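Long-range contact in phospholipase C-beta (PLC-beta) (Sepia officinalis, PDB 3QR0), which belongs to the multidomain phospholipase C-beta family, joining PH, EF-hand-like, TIM-barrel and C2 regions, and holds a calcium ion: residues 416-420 with 503-508. Sequence-based numbering, arbitrary orientation.
With CA (calcium ion), chain B.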
loop_
_atom_site.group_PDB
_atom_site.type_symbol
_atom_site.label_atom_id
_atom_site.label_comp_id
_atom_site.label_asym_id
_atom_site.label_seq_id
_atom_site.Cartn_x
_atom_site.Cartn_y
_atom_site.Cartn_z
ATOM N N PHE A 416 -13.199 14.173 -14.494
ATOM C CA PHE A 416 -14.592 14.150 -14.920
ATOM C C PHE A 416 -14.698 13.654 -16.360
ATOM O O PHE A 416 -14.082 14.208 -17.266
ATOM C CB PHE A 416 -15.219 15.545 -14.831
ATOM C CG PHE A 416 -15.670 15.932 -13.446
ATOM C CD1 PHE A 416 -16.998 16.245 -13.197
ATOM C CD2 PHE A 416 -14.766 15.989 -12.393
ATOM C CE1 PHE A 416 -17.419 16.610 -11.912
ATOM C CE2 PHE A 416 -15.176 16.346 -11.111
ATOM C CZ PHE A 416 -16.503 16.660 -10.873
ATOM N N GLU A 417 -15.477 12.601 -16.563
ATOM C CA GLU A 417 -15.923 12.226 -17.894
ATOM C C GLU A 417 -17.372 12.689 -17.946
ATOM O O GLU A 417 -18.264 12.055 -17.387
ATOM C CB GLU A 417 -15.797 10.725 -18.110
ATOM C CG GLU A 417 -15.932 10.299 -19.549
ATOM C CD GLU A 417 -16.076 8.796 -19.689
ATOM O OE1 GLU A 417 -15.175 8.065 -19.226
ATOM O OE2 GLU A 417 -17.093 8.351 -20.256
ATOM N N ASN A 418 -17.585 13.825 -18.599
ATOM C CA ASN A 418 -18.828 14.577 -18.477
ATOM C C ASN A 418 -19.786 14.308 -19.637
ATOM O O ASN A 418 -19.485 14.634 -20.779
ATOM C CB ASN A 418 -18.468 16.061 -18.418
ATOM C CG ASN A 418 -19.557 16.910 -17.823
ATOM O OD1 ASN A 418 -20.734 16.542 -17.824
ATOM N ND2 ASN A 418 -19.171 18.083 -17.322
ATOM N N HIS A 419 -20.938 13.711 -19.341
ATOM C CA HIS A 419 -21.958 13.463 -20.365
ATOM C C HIS A 419 -23.267 14.193 -20.076
ATOM O O HIS A 419 -24.281 13.918 -20.709
ATOM C CB HIS A 419 -22.219 11.963 -20.501
ATOM C CG HIS A 419 -20.993 11.174 -20.819
ATOM N ND1 HIS A 419 -20.559 10.970 -22.110
ATOM C CD2 HIS A 419 -20.089 10.569 -20.015
ATOM C CE1 HIS A 419 -19.444 10.262 -22.088
ATOM N NE2 HIS A 419 -19.138 10.004 -20.829
ATOM N N CYS A 420 -23.242 15.133 -19.137
ATOM C CA CYS A 420 -24.472 15.769 -18.672
ATOM C C CYS A 420 -24.927 16.916 -19.567
ATOM O O CYS A 420 -24.117 17.586 -20.203
ATOM C CB CYS A 420 -24.297 16.287 -17.244
ATOM S SG CYS A 420 -24.281 14.995 -16.009
ATOM N N THR A 503 -16.752 5.006 -23.582
ATOM C CA THR A 503 -17.557 6.207 -23.328
ATOM C C THR A 503 -16.713 7.488 -23.229
ATOM O O THR A 503 -17.224 8.579 -23.451
ATOM C CB THR A 503 -18.415 6.077 -22.046
ATOM O OG1 THR A 503 -17.565 5.942 -20.902
ATOM C CG2 THR A 503 -19.363 4.872 -22.141
ATOM N N ALA A 504 -15.427 7.357 -22.913
ATOM C CA ALA A 504 -14.535 8.516 -22.816
ATOM C C ALA A 504 -14.236 9.163 -24.172
ATOM O O ALA A 504 -13.712 10.276 -24.220
ATOM C CB ALA A 504 -13.240 8.125 -22.126
ATOM N N ALA A 505 -14.553 8.470 -25.264
ATOM C CA ALA A 505 -14.300 8.974 -26.621
ATOM C C ALA A 505 -15.127 10.216 -26.988
ATOM O O ALA A 505 -14.694 11.023 -27.807
ATOM C CB ALA A 505 -14.554 7.865 -27.646
ATOM N N LYS A 506 -16.317 10.347 -26.403
ATOM C CA LYS A 506 -17.230 11.451 -26.716
ATOM C C LYS A 506 -17.942 11.942 -25.458
ATOM O O LYS A 506 -18.817 11.258 -24.927
ATOM C CB LYS A 506 -18.264 11.012 -27.762
ATOM C CG LYS A 506 -19.250 12.115 -28.179
ATOM C CD LYS A 506 -20.183 11.673 -29.301
ATOM C CE LYS A 506 -21.080 10.515 -28.875
ATOM N NZ LYS A 506 -22.206 10.292 -29.825
ATOM N N GLU A 507 -17.564 13.131 -25.002
ATOM C CA GLU A 507 -18.209 13.787 -23.868
ATOM C C GLU A 507 -19.123 14.898 -24.361
ATOM O O GLU A 507 -19.091 15.256 -25.536
ATOM C CB GLU A 507 -17.156 14.408 -22.959
ATOM C CG GLU A 507 -16.264 13.424 -22.263
ATOM C CD GLU A 507 -15.148 14.130 -21.526
ATOM O OE1 GLU A 507 -14.083 14.317 -22.144
ATOM O OE2 GLU A 507 -15.355 14.534 -20.357
ATOM N N ALA A 508 -19.911 15.460 -23.449
ATOM C CA ALA A 508 -20.719 16.638 -23.751
ATOM C C ALA A 508 -19.822 17.871 -23.788
ATOM O O ALA A 508 -18.712 17.852 -23.255
ATOM C CB ALA A 508 -21.805 16.815 -22.706
HETATM CA CA CA B . -14.744 6.496 -17.498
HETATM O O HOH W 1 -15.535 4.740 -19.026
HETATM O O HOH W 2 -12.908 5.346 -18.612
#
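With CG anti to the backbone N (chi1 -167°) and the chain extended beyond it, Glu417 carries its carboxylate to Thr503, whose chi1 of 63° turns OG1 to meet it. The two side chains cross at about a right angle, and Thr503 OG1 donates to the syn lone pair of Glu417 OE2 over 2.5 Å. The anti lone pair of Glu417 OE2 takes His419 NE2 at 2.7 Å, a nearly straight bond, with the acceptor 6° out of the imidazole plane. These two bonds and the 2.4 Å bond from Glu417 OE1 to calcium together hold the carboxylate's rotation. Thr503 OG1 also accepts from a calcium-bound water at 3.0 Å. At the His419 ring edge, CE1 lies 3.1 Å from both Thr503 O and Lys506 O, while Trp372 stacks on the ring. Glu507 OE2 accepts Asn418 N through its anti lone pair at 2.9 Å, and Ala508 N donates to Asn418 O at 2.8 Å, fastening the loop after helix 488-501 to strand 412-418. Asn339, Glu368 and Asp370 complete the protein ligands of this calcium site, grouped on and beside the barrel strands, as in the TIM-barrel-like core of phosphoinositide-specific phospholipases C.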